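Local coordinates for protein GCN5-related N-acetyltransferase (Brucella abortus, PDB 7N1L) that probably transfers an acyl group, most likely acetyl from acetyl-coenzyme A, to an acceptor amine, as other GNAT-family acetyltransferases do, at residues I90-P95 against V106-V111. Sequence-based numbering, arbitrary orientation.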
# COMPACT_ATOMS: atom_id res chain seq x y z
N ILE A 90 -9.86 -1.78 6.63
CA ILE A 90 -8.53 -1.26 6.97
C ILE A 90 -7.98 -0.53 5.76
O ILE A 90 -7.96 -1.08 4.65
CB ILE A 90 -7.58 -2.40 7.39
CG1 ILE A 90 -8.11 -3.12 8.63
CG2 ILE A 90 -6.17 -1.86 7.65
CD1 ILE A 90 -7.38 -4.44 8.94
N PHE A 91 -7.52 0.71 5.96
CA PHE A 91 -7.05 1.52 4.84
C PHE A 91 -5.82 2.33 5.23
O PHE A 91 -5.61 2.66 6.40
CB PHE A 91 -8.13 2.47 4.34
CG PHE A 91 -8.52 3.54 5.31
CD1 PHE A 91 -9.44 3.27 6.33
CD2 PHE A 91 -8.05 4.84 5.18
CE1 PHE A 91 -9.85 4.27 7.21
CE2 PHE A 91 -8.45 5.84 6.06
CZ PHE A 91 -9.35 5.55 7.07
N TYR A 92 -5.06 2.72 4.20
CA TYR A 92 -3.86 3.52 4.37
C TYR A 92 -4.05 4.83 3.63
O TYR A 92 -4.55 4.86 2.50
CB TYR A 92 -2.62 2.78 3.86
CG TYR A 92 -2.61 1.36 4.36
CD1 TYR A 92 -2.54 1.09 5.71
CD2 TYR A 92 -2.61 0.30 3.49
CE1 TYR A 92 -2.56 -0.19 6.19
CE2 TYR A 92 -2.61 -0.99 3.96
CZ TYR A 92 -2.59 -1.23 5.32
OH TYR A 92 -2.57 -2.52 5.82
N ASP A 93 -3.67 5.92 4.27
CA ASP A 93 -3.65 7.24 3.64
C ASP A 93 -2.20 7.46 3.21
O ASP A 93 -1.34 7.78 4.03
CB ASP A 93 -4.13 8.33 4.61
CG ASP A 93 -4.22 9.72 3.96
OD1 ASP A 93 -3.61 9.93 2.89
OD2 ASP A 93 -4.84 10.64 4.54
N LEU A 94 -1.92 7.25 1.94
CA LEU A 94 -0.56 7.16 1.43
C LEU A 94 -0.22 8.31 0.49
O LEU A 94 -1.10 8.85 -0.19
CB LEU A 94 -0.32 5.85 0.68
CG LEU A 94 -0.38 4.58 1.51
CD1 LEU A 94 -0.23 3.36 0.63
CD2 LEU A 94 0.71 4.59 2.58
N PRO A 95 1.05 8.72 0.42
CA PRO A 95 1.42 9.71 -0.58
C PRO A 95 1.28 9.11 -1.97
O PRO A 95 1.40 7.90 -2.15
CB PRO A 95 2.88 10.04 -0.24
CG PRO A 95 3.39 8.82 0.46
CD PRO A 95 2.20 8.31 1.25
N VAL A 106 -6.94 0.17 0.29
CA VAL A 106 -7.66 -0.83 1.07
C VAL A 106 -7.14 -2.21 0.69
O VAL A 106 -7.25 -2.61 -0.48
CB VAL A 106 -9.18 -0.77 0.82
CG1 VAL A 106 -9.87 -1.94 1.52
CG2 VAL A 106 -9.76 0.56 1.25
N ASP A 107 -6.65 -2.95 1.66
CA ASP A 107 -6.24 -4.33 1.45
C ASP A 107 -7.15 -5.32 2.15
O ASP A 107 -7.02 -6.53 1.92
CB ASP A 107 -4.80 -4.54 1.95
CG ASP A 107 -3.75 -3.75 1.14
OD1 ASP A 107 -4.03 -3.32 0.02
OD2 ASP A 107 -2.65 -3.52 1.65
N HIS A 108 -8.02 -4.86 3.05
CA HIS A 108 -8.77 -5.78 3.89
C HIS A 108 -10.14 -5.21 4.20
O HIS A 108 -10.25 -4.11 4.75
CB HIS A 108 -8.01 -6.04 5.20
CG HIS A 108 -6.58 -6.43 5.02
ND1 HIS A 108 -6.20 -7.68 4.58
CD2 HIS A 108 -5.44 -5.72 5.18
CE1 HIS A 108 -4.88 -7.74 4.52
NE2 HIS A 108 -4.40 -6.56 4.86
N ILE A 109 -11.16 -6.00 3.91
CA ILE A 109 -12.54 -5.68 4.25
C ILE A 109 -13.17 -6.96 4.75
O ILE A 109 -12.78 -8.05 4.33
CB ILE A 109 -13.30 -5.08 3.05
CG1 ILE A 109 -14.62 -4.46 3.51
CG2 ILE A 109 -13.45 -6.12 1.90
CD1 ILE A 109 -15.15 -3.43 2.55
N TYR A 110 -14.09 -6.82 5.71
CA TYR A 110 -14.72 -7.99 6.30
C TYR A 110 -16.04 -7.61 6.95
O TYR A 110 -16.10 -6.64 7.71
CB TYR A 110 -13.81 -8.65 7.33
CG TYR A 110 -14.39 -9.91 7.92
CD1 TYR A 110 -14.44 -11.05 7.17
CD2 TYR A 110 -14.89 -9.95 9.22
CE1 TYR A 110 -14.97 -12.21 7.68
CE2 TYR A 110 -15.41 -11.11 9.75
CZ TYR A 110 -15.44 -12.24 8.96
OH TYR A 110 -15.97 -13.43 9.41
N VAL A 111 -17.06 -8.42 6.70
CA VAL A 111 -18.37 -8.29 7.35
C VAL A 111 -18.68 -9.62 8.04
O VAL A 111 -18.56 -10.68 7.42
CB VAL A 111 -19.48 -7.94 6.34
CG1 VAL A 111 -20.87 -7.97 7.03
CG2 VAL A 111 -19.21 -6.58 5.69
O HOH W 1 -5.68 -1.87 4.01
O HOH W 2 -2.09 -4.28 4.20
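Ile90 and His108 meet across an antiparallel hairpin pairing of strands 84-96 and 101-111, in the middle of the GNAT sheet. Ile90 N donates to His108 O at 3.0 Å, and the bond is nearly straight, 168° at the hydrogen. Tyr92 pairs with Gln105, and the backbone is irregular at Asp107 (psi -13°). This is consistent with one extra residue, the beta bulge familiar from this strand in GNAT enzymes. Ile90 O and Asp107 N stand 3.8 Å apart, and a water probably links them. It accepts from Asp107 N at 2.8 Å and lies rather close to Ile90 O, at 2.5 Å. On one face of the sheet, Phe91 CB touches Val106 CG2 at 4.0 Å, and both side chains pack on Leu128 of helix 120-129. On the other face, Ile90 CD1 reaches His108 CB at 4.1 Å, and both residues meet Pro97 of the second subunit. Tyr92 CG lies beside the backbone N (chi1 -46°), which helps bring the ring's CE2 edge to Asp107 OD2, 3.4 Å away and in the ring plane. A second water donates to Asp107 OD2 at 2.7 Å. Asn143 and Gln105 hold the carboxylate further, and Tyr48 OH bonds His108 ND1. The chemistry implies direct pairing interrupted at Asp107, where water appears to replace a backbone bond and polar partners hold the carboxylate.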